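Sialidase domain-containing protein (Dyadobacter fermentans, PDB 5HX0) is of uncharacterised function but, as a sialidase-domain protein of the BNR-repeat family, probably binds or processes glycans on a six-bladed beta-propeller. Local coordinates at residues D275-L280 and A289-S294; S267-P272 and A344-F349; E305-Q310 and V324-G329. All coordinates share one frame; numbering follows the deposited sequence.

Contact 1: residues D275-L280 and A289-S294; sequences DVVAFL and ACIARS
Val277 and Ile291 meet at the tightest point between two antiparallel strands, 276-280 and 289-294. Methyl CD1 of Ile291 presses on Val277 CG1 at 3.5 Å, closer than carbon atoms usually come. CG1 of Ile291 is anti to its backbone N (chi1 -172°), lying beside the carbonyl carbon, and chi2 (173°) carries CD1 on in an extended course to Phe279 CE1 at 3.7 Å, the two side chains running side by side. Val277 CG1 in turn lies over one face of the Phe279 ring, toward its rim, and three side chains thus touch in turn on one face of the sheet. Between these two strands the reverse face meets less closely: Leu280 CD1 approaches Ala292 CB to only 4.1 Å, and Val276 CB stands at the same separation from Ser294 CB, though Leu280 and Val276 also pack on strand 262-270.

Six backbone hydrogen bonds tie the strands, two at each of the hydrogen-bonded pairs Val276-Ser294, Ala278-Ala292 and Leu280-Cys290; Ala278 N to Ala292 O, for instance, spans 2.8 Å.

At the partly exposed end, beside Asp275 and Arg293, packing gives way to charge. Asp275 OD2 accepts from Arg293 NH1 at 2.9 Å with its anti lone pair, the one facing away from the other oxygen. The acceptor lies close to the guanidinium plane, while the carboxylate plane is turned 72° from it. Val277 CG2 sits over the centre of one guanidinium face, 3.6 Å from Arg293 CZ, and NH2 is held by the carbonyl of Glu345.

From Ser294 onward, its OG bonded to Gly298 N and Thr300 O, the chain reads Ser-x-Asp-x-Gly-x-Thr-Phe: the signature of an Asp box, here following the central hairpin of a four-stranded beta-propeller blade.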
# COMPACT_ATOMS: atom_id res chain seq x y z
N ASP A 275 38.76 4.30 -9.84
CA ASP A 275 38.05 3.79 -11.00
C ASP A 275 36.58 3.58 -10.65
O ASP A 275 36.25 3.20 -9.52
CB ASP A 275 38.65 2.46 -11.48
CG ASP A 275 39.96 2.64 -12.22
OD1 ASP A 275 40.47 3.79 -12.28
OD2 ASP A 275 40.48 1.62 -12.73
N VAL A 276 35.71 3.85 -11.61
CA VAL A 276 34.29 3.55 -11.52
C VAL A 276 34.03 2.30 -12.36
O VAL A 276 34.29 2.29 -13.57
CB VAL A 276 33.43 4.73 -12.03
CG1 VAL A 276 31.95 4.36 -12.03
CG2 VAL A 276 33.71 6.00 -11.21
N VAL A 277 33.49 1.26 -11.73
CA VAL A 277 33.25 -0.02 -12.37
C VAL A 277 31.76 -0.34 -12.29
O VAL A 277 31.14 -0.16 -11.24
CB VAL A 277 34.09 -1.13 -11.70
CG1 VAL A 277 33.61 -2.47 -12.12
CG2 VAL A 277 35.57 -0.94 -12.07
N ALA A 278 31.19 -0.82 -13.40
CA ALA A 278 29.79 -1.26 -13.44
C ALA A 278 29.72 -2.73 -13.82
O ALA A 278 30.33 -3.15 -14.81
CB ALA A 278 28.98 -0.41 -14.43
N PHE A 279 28.95 -3.51 -13.06
CA PHE A 279 28.78 -4.94 -13.28
C PHE A 279 27.39 -5.19 -13.86
O PHE A 279 26.38 -4.89 -13.20
CB PHE A 279 28.97 -5.73 -11.98
CG PHE A 279 30.31 -5.52 -11.32
CD1 PHE A 279 31.46 -6.17 -11.79
CD2 PHE A 279 30.42 -4.68 -10.21
CE1 PHE A 279 32.70 -6.00 -11.17
CE2 PHE A 279 31.68 -4.49 -9.59
CZ PHE A 279 32.81 -5.15 -10.07
N LEU A 280 27.33 -5.77 -15.06
CA LEU A 280 26.17 -5.62 -15.94
C LEU A 280 25.51 -6.96 -16.28
O LEU A 280 26.18 -7.90 -16.72
CB LEU A 280 26.58 -4.92 -17.23
CG LEU A 280 27.50 -3.71 -17.07
CD1 LEU A 280 28.02 -3.28 -18.42
CD2 LEU A 280 26.74 -2.56 -16.39
N ALA A 289 27.88 -12.28 -17.94
CA ALA A 289 27.99 -11.13 -17.05
C ALA A 289 29.11 -10.22 -17.56
O ALA A 289 30.21 -10.69 -17.86
CB ALA A 289 28.28 -11.60 -15.63
N CYS A 290 28.83 -8.92 -17.67
CA CYS A 290 29.80 -8.02 -18.29
C CYS A 290 30.23 -6.92 -17.32
O CYS A 290 29.65 -6.72 -16.25
CB CYS A 290 29.22 -7.39 -19.56
SG CYS A 290 29.03 -8.62 -20.89
N ILE A 291 31.28 -6.20 -17.72
CA ILE A 291 31.83 -5.13 -16.89
C ILE A 291 32.18 -3.96 -17.80
O ILE A 291 32.58 -4.15 -18.95
CB ILE A 291 33.07 -5.63 -16.10
CG1 ILE A 291 33.54 -4.60 -15.08
CG2 ILE A 291 34.21 -6.05 -17.07
CD1 ILE A 291 34.65 -5.11 -14.14
N ALA A 292 32.00 -2.75 -17.29
CA ALA A 292 32.47 -1.55 -17.96
C ALA A 292 33.16 -0.67 -16.93
O ALA A 292 32.75 -0.62 -15.77
CB ALA A 292 31.32 -0.80 -18.66
N ARG A 293 34.22 0.03 -17.37
CA ARG A 293 35.08 0.78 -16.46
C ARG A 293 35.28 2.22 -16.94
O ARG A 293 35.36 2.48 -18.14
CB ARG A 293 36.45 0.06 -16.31
CG ARG A 293 37.42 0.77 -15.37
CD ARG A 293 38.74 -0.02 -15.25
NE ARG A 293 38.50 -1.38 -14.76
CZ ARG A 293 38.72 -1.78 -13.51
NH1 ARG A 293 39.19 -0.92 -12.61
NH2 ARG A 293 38.48 -3.04 -13.15
N SER A 294 35.36 3.14 -15.98
CA SER A 294 35.74 4.53 -16.23
C SER A 294 36.97 4.87 -15.40
O SER A 294 37.00 4.62 -14.18
CB SER A 294 34.61 5.50 -15.88
OG SER A 294 35.07 6.85 -15.92

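Contact 2: residues S267-P272 and A344-F349; sequences SVYETP and AECTDF
The seam between two consecutive propeller blades is joined here by Thr271 and Glu345, where the chain just past the first strand of one blade meets a loop of the next. Thr271 OG1 donates to Glu345 OE1 at 2.7 Å, meeting the oxygen on its syn side but 28° out of the carboxylate plane. The two side chains cross at about a right angle, and Glu345 is folded back at chi2 (-61°), which turns CD out of an extended course. Each polar end has a second partner: Thr271 OG1 receives the N-H of Asp275, and Glu345 OE2 that of Lys273, so the carboxylate ties down the turn after Pro272.

A second, wetter link runs through Tyr269. Its OH gives a hydrogen bond of 2.6 Å to a water, which passes one on to Ala344 O at 2.8 Å; the water lies in the ring plane, at the edge. Arg318 NE bonds to the same hydroxyl. Cys346 SG approaches the ring obliquely, 3.9 Å from Tyr269 CD2, as a sulfur-aromatic contact. Further out, Pro272 CG touches Ala344 CB at 4.2 Å.

Strand 276-283 flanks Tyr269 within its own sheet, with Phe279 against both Tyr269 and Cys346, while Val324 of strand 324-330, in the same blade as Cys346, touches both side chains.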
# COMPACT_ATOMS: atom_id res chain seq x y z
N SER A 267 25.07 -2.94 -11.08
CA SER A 267 25.58 -2.40 -9.82
C SER A 267 26.87 -1.64 -10.09
O SER A 267 27.69 -2.07 -10.89
CB SER A 267 25.83 -3.51 -8.80
OG SER A 267 24.61 -3.96 -8.22
N VAL A 268 27.05 -0.51 -9.42
CA VAL A 268 28.20 0.34 -9.68
C VAL A 268 29.09 0.34 -8.44
O VAL A 268 28.63 0.07 -7.32
CB VAL A 268 27.79 1.77 -10.09
CG1 VAL A 268 27.19 2.58 -8.90
CG2 VAL A 268 28.97 2.51 -10.77
N TYR A 269 30.38 0.61 -8.65
CA TYR A 269 31.37 0.51 -7.59
C TYR A 269 32.52 1.47 -7.88
O TYR A 269 32.88 1.68 -9.04
CB TYR A 269 31.86 -0.96 -7.49
CG TYR A 269 32.87 -1.18 -6.39
CD1 TYR A 269 32.47 -1.27 -5.07
CD2 TYR A 269 34.23 -1.32 -6.69
CE1 TYR A 269 33.39 -1.45 -4.05
CE2 TYR A 269 35.18 -1.52 -5.67
CZ TYR A 269 34.73 -1.58 -4.34
OH TYR A 269 35.61 -1.76 -3.30
N GLU A 270 33.08 2.08 -6.84
CA GLU A 270 34.28 2.91 -6.99
C GLU A 270 35.42 2.23 -6.27
O GLU A 270 35.29 1.87 -5.09
CB GLU A 270 34.06 4.31 -6.42
CG GLU A 270 35.19 5.29 -6.74
CD GLU A 270 34.99 6.60 -6.00
OE1 GLU A 270 35.21 6.62 -4.77
OE2 GLU A 270 34.57 7.58 -6.63
N THR A 271 36.55 2.07 -6.97
CA THR A 271 37.70 1.37 -6.40
C THR A 271 38.54 2.32 -5.56
O THR A 271 38.38 3.54 -5.64
CB THR A 271 38.55 0.78 -7.51
OG1 THR A 271 39.21 1.84 -8.21
CG2 THR A 271 37.68 -0.01 -8.47
N PRO A 272 39.44 1.78 -4.72
CA PRO A 272 40.29 2.68 -3.92
C PRO A 272 41.10 3.65 -4.76
O PRO A 272 41.27 4.80 -4.35
CB PRO A 272 41.18 1.70 -3.13
CG PRO A 272 40.26 0.47 -2.94
CD PRO A 272 39.50 0.38 -4.25
N ALA A 344 41.20 -5.48 -5.24
CA ALA A 344 40.64 -4.17 -4.91
C ALA A 344 40.21 -3.40 -6.16
O ALA A 344 39.19 -2.70 -6.15
CB ALA A 344 41.65 -3.36 -4.10
N GLU A 345 40.96 -3.51 -7.24
CA GLU A 345 40.63 -2.75 -8.44
C GLU A 345 39.70 -3.50 -9.40
O GLU A 345 39.37 -2.98 -10.47
CB GLU A 345 41.93 -2.33 -9.14
CG GLU A 345 42.74 -1.33 -8.29
CD GLU A 345 41.98 -0.04 -8.00
OE1 GLU A 345 41.41 0.53 -8.95
OE2 GLU A 345 41.94 0.40 -6.82
N CYS A 346 39.25 -4.70 -9.02
CA CYS A 346 38.24 -5.45 -9.78
C CYS A 346 38.73 -5.78 -11.20
O CYS A 346 37.95 -5.74 -12.15
CB CYS A 346 36.90 -4.71 -9.84
SG CYS A 346 36.14 -4.37 -8.22
N THR A 347 40.01 -6.14 -11.33
CA THR A 347 40.58 -6.48 -12.63
C THR A 347 40.69 -7.98 -12.87
O THR A 347 40.83 -8.39 -14.03
CB THR A 347 41.98 -5.86 -12.78
OG1 THR A 347 42.85 -6.36 -11.74
CG2 THR A 347 41.93 -4.35 -12.69
N ASP A 348 40.61 -8.80 -11.83
CA ASP A 348 40.94 -10.21 -11.93
C ASP A 348 39.70 -11.10 -11.95
O ASP A 348 39.74 -12.24 -11.47
CB ASP A 348 41.88 -10.61 -10.80
CG ASP A 348 41.24 -10.51 -9.43
OD1 ASP A 348 40.17 -9.87 -9.29
OD2 ASP A 348 41.81 -11.07 -8.48
N PHE A 349 38.60 -10.62 -12.54
CA PHE A 349 37.36 -11.38 -12.51
C PHE A 349 37.49 -12.69 -13.28
O PHE A 349 36.76 -13.64 -13.00
CB PHE A 349 36.22 -10.53 -13.09
CG PHE A 349 36.65 -9.69 -14.25
CD1 PHE A 349 36.75 -10.23 -15.53
CD2 PHE A 349 36.99 -8.36 -14.08
CE1 PHE A 349 37.17 -9.45 -16.60
CE2 PHE A 349 37.42 -7.57 -15.15
CZ PHE A 349 37.49 -8.12 -16.42
O HOH W 1 38.09 -2.40 -3.59

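Contact 3: residues E305-Q310 and V324-G329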
# COMPACT_ATOMS: atom_id res chain seq x y z
N GLU A 305 33.25 -5.30 -21.49
CA GLU A 305 33.91 -6.59 -21.68
C GLU A 305 33.08 -7.71 -21.06
O GLU A 305 32.44 -7.52 -20.03
CB GLU A 305 35.28 -6.67 -21.00
CG GLU A 305 36.31 -5.64 -21.36
CD GLU A 305 37.56 -5.78 -20.49
OE1 GLU A 305 37.91 -6.93 -20.12
OE2 GLU A 305 38.20 -4.75 -20.16
N LYS A 306 33.16 -8.90 -21.66
CA LYS A 306 32.68 -10.09 -20.96
C LYS A 306 33.61 -10.43 -19.80
O LYS A 306 34.84 -10.45 -19.96
CB LYS A 306 32.60 -11.29 -21.92
CG LYS A 306 31.71 -11.09 -23.12
CD LYS A 306 31.77 -12.31 -24.01
CE LYS A 306 31.87 -11.88 -25.46
NZ LYS A 306 31.98 -13.05 -26.35
N MSE A 307 33.03 -10.73 -18.65
CA MSE A 307 33.85 -11.15 -17.51
C MSE A 307 34.28 -12.61 -17.61
O MSE A 307 35.24 -13.03 -16.95
CB MSE A 307 33.12 -10.89 -16.20
CG MSE A 307 33.17 -9.42 -15.86
SE MSE A 307 32.75 -9.07 -13.99
CE MSE A 307 30.86 -9.36 -14.19
N GLY A 308 33.59 -13.38 -18.45
CA GLY A 308 33.94 -14.78 -18.67
C GLY A 308 33.09 -15.79 -17.93
O GLY A 308 33.49 -16.95 -17.83
N PHE A 309 31.92 -15.39 -17.41
CA PHE A 309 31.05 -16.35 -16.74
C PHE A 309 29.60 -15.91 -16.91
O PHE A 309 29.32 -14.77 -17.29
CB PHE A 309 31.40 -16.48 -15.25
CG PHE A 309 31.22 -15.20 -14.44
CD1 PHE A 309 32.27 -14.30 -14.30
CD2 PHE A 309 30.02 -14.93 -13.80
CE1 PHE A 309 32.10 -13.13 -13.54
CE2 PHE A 309 29.84 -13.77 -13.03
CZ PHE A 309 30.88 -12.87 -12.90
N GLN A 310 28.68 -16.85 -16.63
CA GLN A 310 27.25 -16.59 -16.63
C GLN A 310 26.76 -16.26 -15.22
O GLN A 310 27.17 -16.90 -14.24
CB GLN A 310 26.46 -17.80 -17.14
CG GLN A 310 26.70 -18.22 -18.57
CD GLN A 310 25.86 -19.43 -18.95
OE1 GLN A 310 25.99 -20.50 -18.36
NE2 GLN A 310 24.97 -19.26 -19.92
N VAL A 324 36.84 -7.31 -3.12
CA VAL A 324 35.47 -7.01 -3.50
C VAL A 324 34.70 -8.32 -3.67
O VAL A 324 35.07 -9.15 -4.51
CB VAL A 324 35.41 -6.19 -4.80
CG1 VAL A 324 33.95 -5.90 -5.19
CG2 VAL A 324 36.20 -4.89 -4.64
N LEU A 325 33.65 -8.50 -2.87
CA LEU A 325 32.76 -9.64 -3.03
C LEU A 325 31.73 -9.33 -4.11
O LEU A 325 30.92 -8.42 -3.95
CB LEU A 325 32.05 -9.98 -1.71
CG LEU A 325 31.07 -11.17 -1.82
CD1 LEU A 325 31.82 -12.46 -2.10
CD2 LEU A 325 30.26 -11.27 -0.52
N LEU A 326 31.77 -10.08 -5.21
CA LEU A 326 30.82 -9.94 -6.32
C LEU A 326 29.87 -11.12 -6.25
O LEU A 326 30.28 -12.25 -6.48
CB LEU A 326 31.56 -9.92 -7.66
CG LEU A 326 30.74 -9.63 -8.92
CD1 LEU A 326 30.27 -8.18 -8.93
CD2 LEU A 326 31.57 -9.94 -10.16
N SER A 327 28.60 -10.88 -5.91
CA SER A 327 27.65 -11.97 -5.84
C SER A 327 26.63 -11.85 -6.98
O SER A 327 26.34 -10.75 -7.45
CB SER A 327 26.93 -12.01 -4.49
OG SER A 327 26.29 -10.78 -4.23
N TYR A 328 26.10 -13.00 -7.40
CA TYR A 328 25.17 -13.03 -8.52
C TYR A 328 24.28 -14.27 -8.46
O TYR A 328 24.64 -15.29 -7.87
CB TYR A 328 25.89 -13.01 -9.87
CG TYR A 328 27.13 -13.88 -9.93
CD1 TYR A 328 28.35 -13.40 -9.47
CD2 TYR A 328 27.08 -15.15 -10.47
CE1 TYR A 328 29.49 -14.17 -9.53
CE2 TYR A 328 28.25 -15.95 -10.53
CZ TYR A 328 29.44 -15.44 -10.06
OH TYR A 328 30.61 -16.18 -10.10
N GLY A 329 23.12 -14.16 -9.10
CA GLY A 329 22.26 -15.31 -9.27
C GLY A 329 22.76 -16.22 -10.38
O GLY A 329 23.40 -15.77 -11.34
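Tyr328 OH, poised over one face of the Phe309 ring, is gripped by two polar groups, Glu354 OE2 and Arg340 NE. These hydrogen bonds give the hydroxyl of this buried tyrosine two polar partners and probably limit how the phenol can swing. Arg340 also makes a cation-pi contact with Phe309, so one arginine serves both rings.

The rings reach toward each other tip to tip. Phe309 CE2 lies over the face of Tyr328, offset toward its rim, and comes to 3.4 Å from Tyr328 CZ. With planes 31° apart and centroids 4.6 Å apart, the pair is oblique, neither a parallel stack nor a T. CG of Tyr328 stands between the backbone N and the carbonyl carbon (chi1 42°), as does CG of Phe309.

Leu326 adds a second, wholly aliphatic touch to the ring. Its CD2 meets the edge of the Phe309 ring, 4.1 Å from CZ, and faces the tip of Met307, a selenomethionine whose SE is also 4.1 Å from Leu326 CD2. No hydrogen bond joins the two segments; the union is apolar.

The chain turns a corner at Gly308 and Phe309, and Phe309, still hydrogen-bonded through its backbone to Ala289, points its ring at the next blade. Strand 305-307 is the last of its blade and strand 324-330 the second of the following one, an arrangement characteristic of the hydrophobic packing between successive blades of a beta-propeller.

Overall arrangement
The three contacts show one principle, a blade built by local pairing and then fastened to its neighbour. Contact 1 is the hairpin at the middle of one blade; its flanking strands, 262-270 and 305-307, lead into contacts 2 and 3. Centres of contacts 1 and 2 are about 8 Å apart, and Val277 N lies 2.8 Å from Tyr269 O, joining two strands of the sheet. Contact 3 joins contact 1 through Met307 N to Ala289 O, 2.9 Å. Contacts 2 and 3, centres about 11 Å apart, meet at Cys346 SG and Val324 CG2, 3.6 Å. A bound acetate lies about 4 Å from the side chain of Val276 in contact 1, probably a crystallisation component.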